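Local coordinates for protein-glutamine gamma-glutamyltransferase (Pseudomonas aeruginosa PAO1, PDB 6G49) that shows transglutaminase activity in vitro through its periplasmic domain, most of which is modelled here, linking protein glutamine to lysine side chains, and is critical for bacterial viability, at residues A[56-62]-A[108-114]; A[209-213]-A[302-308]; A[242-247]-A[286-290]. All coordinates share one frame; numbering follows the deposited sequence. Where two conformers were deposited one is given.

Contact 1: residues A[56-62]-A[108-114]. With PO4 (phosphate ion), chain H.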
loop_
_atom_site.group_PDB
_atom_site.type_symbol
_atom_site.label_atom_id
_atom_site.label_comp_id
_atom_site.label_asym_id
_atom_site.label_seq_id
_atom_site.Cartn_x
_atom_site.Cartn_y
_atom_site.Cartn_z
ATOM N N ALA A 56 -0.211 -5.672 -16.202
ATOM C CA ALA A 56 -1.064 -6.077 -15.147
ATOM C C ALA A 56 -2.551 -5.806 -15.427
ATOM O O ALA A 56 -3.381 -6.698 -15.255
ATOM C CB ALA A 56 -0.604 -5.409 -13.864
ATOM N N PHE A 57 -2.864 -4.586 -15.866
ATOM C CA PHE A 57 -4.274 -4.204 -16.152
ATOM C C PHE A 57 -4.255 -2.929 -16.988
ATOM O O PHE A 57 -3.217 -2.289 -17.118
ATOM C CB PHE A 57 -5.166 -4.117 -14.913
ATOM C CG PHE A 57 -4.774 -3.093 -13.879
ATOM C CD1 PHE A 57 -3.753 -3.353 -12.979
ATOM C CD2 PHE A 57 -5.414 -1.865 -13.847
ATOM C CE1 PHE A 57 -3.435 -2.407 -11.991
ATOM C CE2 PHE A 57 -5.078 -0.922 -12.870
ATOM C CZ PHE A 57 -4.104 -1.217 -11.956
ATOM N N ARG A 58 -5.431 -2.602 -17.508
ATOM C CA ARG A 58 -5.671 -1.404 -18.284
ATOM C C ARG A 58 -6.907 -0.750 -17.683
ATOM O O ARG A 58 -7.752 -1.427 -17.138
ATOM C CB ARG A 58 -5.825 -1.711 -19.763
ATOM C CG ARG A 58 -4.510 -2.122 -20.386
ATOM C CD ARG A 58 -4.668 -2.561 -21.821
ATOM N NE ARG A 58 -5.270 -3.871 -21.901
ATOM C CZ ARG A 58 -5.798 -4.369 -23.005
ATOM N NH1 ARG A 58 -5.797 -3.654 -24.115
ATOM N NH2 ARG A 58 -6.320 -5.575 -22.995
ATOM N N VAL A 59 -6.989 0.569 -17.776
ATOM C CA VAL A 59 -8.060 1.328 -17.136
ATOM C C VAL A 59 -8.521 2.432 -18.076
ATOM O O VAL A 59 -7.714 3.177 -18.600
ATOM C CB VAL A 59 -7.634 1.956 -15.791
ATOM C CG1 VAL A 59 -8.803 2.654 -15.108
ATOM C CG2 VAL A 59 -7.064 0.961 -14.855
ATOM N N ARG A 60 -9.832 2.614 -18.134
ATOM C CA ARG A 60 -10.449 3.697 -18.887
ATOM C C ARG A 60 -11.395 4.456 -17.931
ATOM O O ARG A 60 -12.297 3.862 -17.384
ATOM C CB ARG A 60 -11.216 3.150 -20.089
ATOM C CG ARG A 60 -11.382 4.125 -21.236
ATOM C CD ARG A 60 -11.868 3.416 -22.496
ATOM N NE ARG A 60 -10.837 3.184 -23.499
ATOM C CZ ARG A 60 -10.671 2.038 -24.147
ATOM N NH1 ARG A 60 -11.443 1.005 -23.878
ATOM N NH2 ARG A 60 -9.729 1.910 -25.060
ATOM N N PHE A 61 -11.175 5.757 -17.742
ATOM C CA PHE A 61 -11.992 6.556 -16.865
ATOM C C PHE A 61 -13.195 7.137 -17.632
ATOM O O PHE A 61 -13.044 7.431 -18.840
ATOM C CB PHE A 61 -11.149 7.698 -16.294
ATOM C CG PHE A 61 -10.293 7.254 -15.120
ATOM C CD1 PHE A 61 -9.022 6.753 -15.298
ATOM C CD2 PHE A 61 -10.828 7.321 -13.848
ATOM C CE1 PHE A 61 -8.278 6.346 -14.188
ATOM C CE2 PHE A 61 -10.079 6.946 -12.737
ATOM C CZ PHE A 61 -8.808 6.466 -12.934
ATOM N N GLU A 62 -14.337 7.305 -16.950
ATOM C CA GLU A 62 -15.503 7.991 -17.577
ATOM C C GLU A 62 -15.151 9.444 -17.918
ATOM O O GLU A 62 -15.497 9.925 -19.016
ATOM C CB GLU A 62 -16.712 7.864 -16.674
ATOM C CG GLU A 62 -17.300 6.473 -16.688
ATOM C CD GLU A 62 -18.730 6.371 -16.186
ATOM O OE1 GLU A 62 -19.307 7.424 -15.880
ATOM O OE2 GLU A 62 -19.240 5.224 -16.081
ATOM N N ARG A 108 -15.432 7.018 -11.552
ATOM C CA ARG A 108 -16.003 5.884 -12.258
ATOM C C ARG A 108 -15.088 5.493 -13.415
ATOM O O ARG A 108 -14.572 6.326 -14.186
ATOM C CB ARG A 108 -17.395 6.214 -12.811
ATOM C CG ARG A 108 -18.434 6.470 -11.731
ATOM C CD ARG A 108 -19.835 6.571 -12.353
ATOM N NE ARG A 108 -20.912 6.548 -11.363
ATOM C CZ ARG A 108 -21.723 7.572 -11.092
ATOM N NH1 ARG A 108 -21.651 8.687 -11.802
ATOM N NH2 ARG A 108 -22.606 7.477 -10.110
ATOM N N TYR A 109 -14.792 4.190 -13.493
ATOM C CA TYR A 109 -13.868 3.725 -14.460
ATOM C C TYR A 109 -14.080 2.235 -14.720
ATOM O O TYR A 109 -14.626 1.534 -13.899
ATOM C CB TYR A 109 -12.406 4.043 -14.081
ATOM C CG TYR A 109 -12.005 3.597 -12.677
ATOM C CD1 TYR A 109 -12.305 4.376 -11.579
ATOM C CD2 TYR A 109 -11.370 2.365 -12.441
ATOM C CE1 TYR A 109 -11.986 3.967 -10.286
ATOM C CE2 TYR A 109 -10.993 1.982 -11.157
ATOM C CZ TYR A 109 -11.324 2.774 -10.074
ATOM O OH TYR A 109 -10.968 2.401 -8.793
ATOM N N ASP A 110 -13.586 1.770 -15.869
ATOM C CA ASP A 110 -13.625 0.385 -16.193
ATOM C C ASP A 110 -12.187 -0.167 -16.225
ATOM O O ASP A 110 -11.251 0.532 -16.593
ATOM C CB ASP A 110 -14.241 0.192 -17.563
ATOM C CG ASP A 110 -15.688 0.645 -17.629
ATOM O OD1 ASP A 110 -16.350 0.650 -16.547
ATOM O OD2 ASP A 110 -16.104 0.906 -18.774
ATOM N N VAL A 111 -12.062 -1.445 -15.856
ATOM C CA VAL A 111 -10.761 -2.122 -15.796
ATOM C C VAL A 111 -10.835 -3.398 -16.623
ATOM O O VAL A 111 -11.841 -4.079 -16.570
ATOM C CB VAL A 111 -10.380 -2.493 -14.362
ATOM C CG1 VAL A 111 -9.003 -3.177 -14.328
ATOM C CG2 VAL A 111 -10.432 -1.238 -13.497
ATOM N N ILE A 112 -9.793 -3.682 -17.366
ATOM C CA ILE A 112 -9.530 -5.055 -17.900
ATOM C C ILE A 112 -8.211 -5.529 -17.273
ATOM O O ILE A 112 -7.178 -4.933 -17.514
ATOM C CB ILE A 112 -9.547 -5.150 -19.436
ATOM C CG1 ILE A 112 -9.384 -6.610 -19.872
ATOM C CG2 ILE A 112 -8.520 -4.255 -20.131
ATOM C CD1 ILE A 112 -9.581 -6.834 -21.364
ATOM N N MET A 113 -8.323 -6.589 -16.475
ATOM C CA MET A 113 -7.213 -7.171 -15.735
ATOM C C MET A 113 -6.692 -8.370 -16.522
ATOM O O MET A 113 -7.444 -9.184 -16.978
ATOM C CB MET A 113 -7.765 -7.681 -14.396
ATOM C CG MET A 113 -6.907 -7.512 -13.274
ATOM S SD MET A 113 -7.849 -8.109 -11.804
ATOM C CE MET A 113 -6.606 -9.312 -11.328
ATOM N N GLN A 114 -5.393 -8.499 -16.558
ATOM C CA GLN A 114 -4.749 -9.712 -17.033
ATOM C C GLN A 114 -4.831 -10.752 -15.933
ATOM O O GLN A 114 -4.989 -10.437 -14.745
ATOM C CB GLN A 114 -3.290 -9.441 -17.352
ATOM C CG GLN A 114 -3.047 -8.395 -18.428
ATOM C CD GLN A 114 -3.610 -8.874 -19.741
ATOM O OE1 GLN A 114 -3.159 -9.881 -20.322
ATOM N NE2 GLN A 114 -4.683 -8.231 -20.119
HETATM P P PO4 H . -8.233 -0.693 -27.458
HETATM O O1 PO4 H . -9.258 0.016 -26.511
HETATM O O2 PO4 H . -6.999 0.121 -27.803
HETATM O O3 PO4 H . -7.790 -2.074 -26.981
HETATM O O4 PO4 H . -8.762 -0.998 -28.858
HETATM O O HOH W 1 -3.191 -8.817 -13.374
HETATM O O HOH W 2 -5.234 -5.632 -19.517
HETATM O O HOH W 3 -17.350 2.854 -15.611
#
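Six backbone hydrogen bonds tie strand 56-61 to strand 108-113 as antiparallel neighbours. Arg58 and Ile112 bond to each other in both directions, as do Arg60 and Asp110, and single bonds close the ladder at its two ends. At one end Glu62 N donates to Arg108 O (2.9 Å); at the other Gln114 N donates to Ala56 O, and a water joins that same oxygen to Gln114 O.

The apolar face carries Phe57, Val59, Phe61, Tyr109, Val111 and Met113. Tyr109 CG sits between its backbone N and carbonyl carbon (chi1 52°), which sets the ring alongside Phe61, planes 42° apart, with Phe61 CE2 3.6 Å from Tyr109 CD1. Tyr109 CB lies over the Phe61 face in a CH-pi contact, 4.0 Å from the ring centroid. Further along the same side of the Tyr109 ring, Val59 CG1 lies 3.7 Å from Tyr109 CD2.

The reverse face is mixed: Arg58, Arg60 and Asp110 with Ile112. Arg58 runs beside Ile112, its NE 3.7 Å from Ile112 CG2, while a water gathers Arg58 NE, Ile112 O and Gln114 NE2. A phosphate, probably from the crystallisation liquor, meets the edge of the Arg60 guanidinium.

Both strands are interior to a six-stranded antiparallel sheet: strand 278-282 flanks 56-61, with a classic beta bulge where Ala56 and Phe57 face Val281, and strand 152-158 flanks 108-113.

Contact 2: residues A[209-213]-A[302-308]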
loop_
_atom_site.group_PDB
_atom_site.type_symbol
_atom_site.label_atom_id
_atom_site.label_comp_id
_atom_site.label_asym_id
_atom_site.label_seq_id
_atom_site.Cartn_x
_atom_site.Cartn_y
_atom_site.Cartn_z
ATOM N N LEU A 209 8.127 10.725 8.502
ATOM C CA LEU A 209 8.281 11.063 7.080
ATOM C C LEU A 209 9.484 12.005 6.914
ATOM O O LEU A 209 10.256 11.928 5.945
ATOM C CB LEU A 209 6.998 11.692 6.579
ATOM C CG LEU A 209 5.844 10.723 6.417
ATOM C CD1 LEU A 209 4.596 11.527 6.049
ATOM C CD2 LEU A 209 6.192 9.651 5.378
ATOM N N GLN A 210 9.680 12.896 7.890
ATOM C CA GLN A 210 10.771 13.843 7.829
ATOM C C GLN A 210 12.127 13.132 7.871
ATOM O O GLN A 210 13.131 13.585 7.258
ATOM C CB GLN A 210 10.642 14.852 8.977
ATOM C CG GLN A 210 9.783 16.055 8.627
ATOM C CD GLN A 210 9.946 17.061 9.739
ATOM O OE1 GLN A 210 10.731 18.013 9.641
ATOM N NE2 GLN A 210 9.293 16.784 10.852
ATOM N N ARG A 211 12.226 12.008 8.577
ATOM C CA ARG A 211 13.493 11.285 8.637
ATOM C C ARG A 211 13.866 10.773 7.237
ATOM O O ARG A 211 15.029 10.788 6.800
ATOM C CB ARG A 211 13.475 10.121 9.634
ATOM C CG ARG A 211 13.409 10.556 11.082
ATOM C CD ARG A 211 13.348 9.302 11.925
ATOM N NE ARG A 211 14.540 8.471 11.808
ATOM C CZ ARG A 211 15.603 8.607 12.600
ATOM N NH1 ARG A 211 15.608 9.540 13.542
ATOM N NH2 ARG A 211 16.644 7.830 12.426
ATOM N N PHE A 212 12.877 10.280 6.495
ATOM C CA PHE A 212 13.162 9.808 5.187
ATOM C C PHE A 212 13.538 10.985 4.263
ATOM O O PHE A 212 14.316 10.832 3.340
ATOM C CB PHE A 212 11.964 9.044 4.600
ATOM C CG PHE A 212 11.646 7.729 5.275
ATOM C CD1 PHE A 212 12.570 6.703 5.331
ATOM C CD2 PHE A 212 10.409 7.535 5.878
ATOM C CE1 PHE A 212 12.280 5.495 5.931
ATOM C CE2 PHE A 212 10.110 6.319 6.466
ATOM C CZ PHE A 212 11.042 5.303 6.498
ATOM N N ASN A 213 12.892 12.118 4.486
ATOM C CA ASN A 213 13.109 13.274 3.628
ATOM C C ASN A 213 14.525 13.842 3.841
ATOM O O ASN A 213 15.214 14.141 2.877
ATOM C CB ASN A 213 12.052 14.331 3.873
ATOM C CG ASN A 213 12.119 15.453 2.847
ATOM O OD1 ASN A 213 12.156 15.199 1.637
ATOM N ND2 ASN A 213 12.032 16.668 3.335
ATOM N N VAL A 302 -0.470 6.919 3.653
ATOM C CA VAL A 302 0.729 7.714 3.550
ATOM C C VAL A 302 1.765 6.902 2.766
ATOM O O VAL A 302 1.835 5.695 2.875
ATOM C CB VAL A 302 1.238 8.145 4.925
ATOM C CG1 VAL A 302 1.700 6.979 5.793
ATOM C CG2 VAL A 302 2.285 9.223 4.825
ATOM N N ASP A 303 2.606 7.605 1.996
ATOM C CA ASP A 303 3.584 6.901 1.151
ATOM C C ASP A 303 4.978 7.430 1.426
ATOM O O ASP A 303 5.340 8.491 0.936
ATOM C CB ASP A 303 3.250 7.057 -0.323
ATOM C CG ASP A 303 4.190 6.274 -1.190
ATOM O OD1 ASP A 303 5.131 5.627 -0.664
ATOM O OD2 ASP A 303 3.923 6.269 -2.436
ATOM N N PRO A 304 5.798 6.714 2.216
ATOM C CA PRO A 304 7.125 7.191 2.565
ATOM C C PRO A 304 8.046 7.318 1.349
ATOM O O PRO A 304 9.015 8.080 1.408
ATOM C CB PRO A 304 7.664 6.158 3.577
ATOM C CG PRO A 304 6.818 4.953 3.352
ATOM C CD PRO A 304 5.466 5.467 2.920
ATOM N N THR A 305 7.757 6.580 0.287
ATOM C CA THR A 305 8.557 6.612 -0.941
ATOM C C THR A 305 8.544 8.039 -1.477
ATOM O O THR A 305 9.479 8.508 -2.139
ATOM C CB THR A 305 8.014 5.658 -2.014
ATOM O OG1 THR A 305 8.213 4.314 -1.583
ATOM C CG2 THR A 305 8.673 5.811 -3.367
ATOM N N TYR A 306 7.413 8.719 -1.291
ATOM C CA TYR A 306 7.258 10.069 -1.827
ATOM C C TYR A 306 8.337 11.021 -1.258
ATOM O O TYR A 306 8.710 12.017 -1.934
ATOM C CB TYR A 306 5.858 10.607 -1.609
ATOM C CG TYR A 306 5.677 11.986 -2.204
ATOM C CD1 TYR A 306 5.493 12.151 -3.562
ATOM C CD2 TYR A 306 5.689 13.124 -1.419
ATOM C CE1 TYR A 306 5.361 13.402 -4.136
ATOM C CE2 TYR A 306 5.561 14.388 -1.976
ATOM C CZ TYR A 306 5.407 14.529 -3.331
ATOM O OH TYR A 306 5.246 15.782 -3.839
ATOM N N GLN A 307 8.837 10.755 -0.037
ATOM C CA GLN A 307 9.830 11.563 0.630
ATOM C C GLN A 307 11.214 11.417 -0.007
ATOM O O GLN A 307 12.085 12.280 0.203
ATOM C CB GLN A 307 9.913 11.245 2.119
ATOM C CG GLN A 307 8.570 11.422 2.814
ATOM C CD GLN A 307 8.090 12.847 2.726
ATOM O OE1 GLN A 307 8.870 13.774 2.945
ATOM N NE2 GLN A 307 6.806 13.032 2.481
ATOM N N VAL A 308 11.464 10.286 -0.664
ATOM C CA VAL A 308 12.780 9.927 -1.181
ATOM C C VAL A 308 12.798 10.021 -2.709
ATOM O O VAL A 308 13.802 10.404 -3.284
ATOM C CB VAL A 308 13.144 8.504 -0.730
ATOM C CG1 VAL A 308 14.514 8.078 -1.252
ATOM C CG2 VAL A 308 13.061 8.383 0.774
HETATM O O HOH W 4 14.438 13.839 0.086
#
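Leu209 and Phe212, on one side of helix 201-214, pack against the turn that follows strand 298-302 in the transglutaminase-like fold. That turn opens with an Asx turn at Asp303, an active-site residue by similarity: its OD1 accepts from Thr305 N at 3.0 Å, the N-H arriving from above the carboxylate plane.

The tightly packed part is apolar. Leu209 divides its two methyls between different partners. CD1 lies 3.5 Å from Val302 CG2 in the conformer given, one of two modelled for the valine, and the two side chains pass antiparallel; CD2 reaches Pro304 CA at 3.9 Å. Phe212 runs alongside Pro304, its CD2 and CE2 both bearing on the proline CB. Beside them Val308 CG2 fills in against Phe212 CB, 4.0 Å away. Met250 of helix 243-256 touches Leu209, Val302 and Pro304 and closes this side, while Phe217 and Tyr246 each meet the Phe212 ring edge-to-face. Through these contacts helix 201-214 also packs on helix 243-256, which bears the probable nucleophile.

The solvent side, where Asn213 is exposed, is more polar and is bridged by water. Gln307 CG stands beside its backbone N (chi1 -57°), and a bend at chi2 (-62°) folds the chain across the helix, roughly perpendicular to Leu209, and lays its CG 3.6 Å from Leu209 O. The amide continues toward Asn213, where Gln307 OE1 comes within 3.4 Å of Asn213 CB. Here a water lies 2.8 Å from Gln307 O and 2.9 Å from Asn213 O, bridging the two backbones.

Contact 3: residues A[242-247]-A[286-290]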
loop_
_atom_site.group_PDB
_atom_site.type_symbol
_atom_site.label_atom_id
_atom_site.label_comp_id
_atom_site.label_asym_id
_atom_site.label_seq_id
_atom_site.Cartn_x
_atom_site.Cartn_y
_atom_site.Cartn_z
ATOM N N PHE A 242 13.762 -0.421 -1.933
ATOM C CA PHE A 242 12.666 -0.160 -2.790
ATOM C C PHE A 242 11.403 -0.007 -1.917
ATOM O O PHE A 242 11.507 0.141 -0.711
ATOM C CB PHE A 242 12.582 -1.229 -3.882
ATOM C CG PHE A 242 11.748 -0.882 -5.078
ATOM C CD1 PHE A 242 12.087 0.216 -5.883
ATOM C CD2 PHE A 242 10.633 -1.625 -5.463
ATOM C CE1 PHE A 242 11.338 0.513 -7.004
ATOM C CE2 PHE A 242 9.886 -1.302 -6.587
ATOM C CZ PHE A 242 10.224 -0.194 -7.339
ATOM N N CYS A 243 10.229 0.052 -2.536
ATOM C CA CYS A 243 9.039 0.540 -1.777
ATOM C C CYS A 243 8.750 -0.357 -0.574
ATOM O O CYS A 243 8.303 0.187 0.428
ATOM C CB CYS A 243 7.799 0.651 -2.640
ATOM S SG CYS A 243 7.444 -0.851 -3.569
ATOM N N ALA A 244 8.991 -1.661 -0.649
ATOM C CA ALA A 244 8.649 -2.545 0.509
ATOM C C ALA A 244 9.553 -2.265 1.721
ATOM O O ALA A 244 9.111 -2.375 2.859
ATOM C CB ALA A 244 8.775 -3.976 0.169
ATOM N N HIS A 245 10.821 -1.887 1.498
ATOM C CA HIS A 245 11.686 -1.447 2.589
ATOM C C HIS A 245 11.056 -0.265 3.310
ATOM O O HIS A 245 10.983 -0.219 4.576
ATOM C CB HIS A 245 13.107 -1.047 2.106
ATOM C CG HIS A 245 13.877 -2.162 1.523
ATOM N ND1 HIS A 245 13.659 -2.629 0.253
ATOM C CD2 HIS A 245 14.871 -2.892 2.062
ATOM C CE1 HIS A 245 14.500 -3.622 0.026
ATOM N NE2 HIS A 245 15.272 -3.792 1.108
ATOM N N TYR A 246 10.622 0.774 2.586
ATOM C CA TYR A 246 10.145 1.985 3.166
ATOM C C TYR A 246 8.789 1.751 3.855
ATOM O O TYR A 246 8.569 2.168 4.957
ATOM C CB TYR A 246 9.982 3.102 2.117
ATOM C CG TYR A 246 11.327 3.622 1.652
ATOM C CD1 TYR A 246 12.006 3.034 0.600
ATOM C CD2 TYR A 246 11.922 4.666 2.320
ATOM C CE1 TYR A 246 13.285 3.424 0.253
ATOM C CE2 TYR A 246 13.187 5.085 1.956
ATOM C CZ TYR A 246 13.861 4.487 0.928
ATOM O OH TYR A 246 15.124 4.957 0.609
ATOM N N ALA A 247 7.887 1.067 3.144
ATOM C CA ALA A 247 6.538 0.835 3.680
ATOM C C ALA A 247 6.607 -0.056 4.937
ATOM O O ALA A 247 5.952 0.246 5.925
ATOM C CB ALA A 247 5.628 0.213 2.648
ATOM N N ALA A 286 4.304 -1.865 -9.697
ATOM C CA ALA A 286 3.965 -2.485 -8.385
ATOM C C ALA A 286 4.544 -1.603 -7.282
ATOM O O ALA A 286 5.660 -1.048 -7.383
ATOM C CB ALA A 286 4.456 -3.883 -8.279
ATOM N N HIS A 287 3.747 -1.415 -6.229
ATOM C CA HIS A 287 4.092 -0.450 -5.192
ATOM C C HIS A 287 3.502 -0.909 -3.860
ATOM O O HIS A 287 2.557 -1.644 -3.818
ATOM C CB HIS A 287 3.578 0.922 -5.609
ATOM C CG HIS A 287 4.175 2.069 -4.888
ATOM N ND1 HIS A 287 5.536 2.232 -4.873
ATOM C CD2 HIS A 287 3.619 3.074 -4.186
ATOM C CE1 HIS A 287 5.801 3.348 -4.177
ATOM N NE2 HIS A 287 4.642 3.882 -3.716
ATOM N N ALA A 288 4.115 -0.405 -2.803
ATOM C CA ALA A 288 3.706 -0.652 -1.427
ATOM C C ALA A 288 3.775 0.642 -0.651
ATOM O O ALA A 288 4.722 1.437 -0.818
ATOM C CB ALA A 288 4.571 -1.699 -0.787
ATOM N N TRP A 289 2.748 0.901 0.167
ATOM C CA TRP A 289 2.649 2.065 0.961
ATOM C C TRP A 289 2.044 1.688 2.335
ATOM O O TRP A 289 2.010 0.493 2.684
ATOM C CB TRP A 289 1.929 3.203 0.243
ATOM C CG TRP A 289 0.520 2.914 -0.188
ATOM C CD1 TRP A 289 -0.633 3.347 0.401
ATOM C CD2 TRP A 289 0.113 2.251 -1.406
ATOM N NE1 TRP A 289 -1.731 2.923 -0.304
ATOM C CE2 TRP A 289 -1.308 2.267 -1.424
ATOM C CE3 TRP A 289 0.778 1.578 -2.441
ATOM C CZ2 TRP A 289 -2.057 1.702 -2.465
ATOM C CZ3 TRP A 289 0.029 1.050 -3.469
ATOM C CH2 TRP A 289 -1.365 1.084 -3.459
ATOM N N VAL A 290 1.611 2.698 3.072
ATOM C CA VAL A 290 1.186 2.505 4.487
ATOM C C VAL A 290 -0.194 3.136 4.670
ATOM O O VAL A 290 -0.544 4.147 4.080
ATOM C CB VAL A 290 2.221 3.104 5.453
ATOM C CG1 VAL A 290 1.759 3.022 6.920
ATOM C CG2 VAL A 290 3.556 2.419 5.273
#
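Cys243 and His287 face each other here, the nucleophile and the histidine of a Cys-His-Asp triad assigned by similarity, as in other transglutaminase-like proteins. The sulfur lies against the strand: Cys243 SG is 3.4 Å from Ala288 N and 4.7 Å from the centroid of the His287 ring, which it approaches obliquely. His287 turns ND1 to the cysteine, 3.6 Å from Cys243 CB and 3.9 Å from Cys243 SG.

Torsions on both sides set up this meeting. Cys243 SG is tucked between its own backbone N and carbonyl carbon (chi1 51°), and His287 CG extends anti to its N (chi1 -163°), swinging the imidazole back to the start of the helix. The other ring nitrogen, NE2, is hydrogen-bonded to Asp303 OD2, which fixes the ring's rotation and completes the triad; Tyr72 OH bonds to the same carboxylate oxygen.

Further along, small residues let the helix and strand run close and nearly parallel, their axes 7.0 Å apart and 7° from parallel. Ala247 CB rests over the strand backbone, 3.6 Å from Trp289 O, and also touches Ala288 CB. Val290 sends CG2 against the helix, 3.3 Å from Ala247 O.

Phe242 takes the N-cap position, so Cys243 opens helix 243-256 and its sulfur sits by the helix N-terminus. Tyr219 of strand 218-219 touches both Cys243 and His287, Ile46 of helix 45-50 also leans on the cysteine, and strand 286-294 pairs with strands 261-265 and 298-302 in the ten-stranded sheet beneath the helix.

Overall arrangement
Contact 1 closes first along the chain and lies in the six-stranded sheet, within the TgpA N-terminal domain; its centre is about 23 Å from that of contact 3 and about 29 Å from that of contact 2. Contact 3 is nested inside the loop closed by contact 2, and their centres are about 11 Å apart. Those two share the probable catalytic core: neighbouring strands 286-294 and 298-302, joined by Val302 N to Val290 O, bring His287 and Asp303 together, and helix 243-256 adds Cys243, the triad assigned by similarity. Contact 1 touches neither, though its nearest atoms come within about 7 Å of contact 3, placing its sheet beside the active-site region.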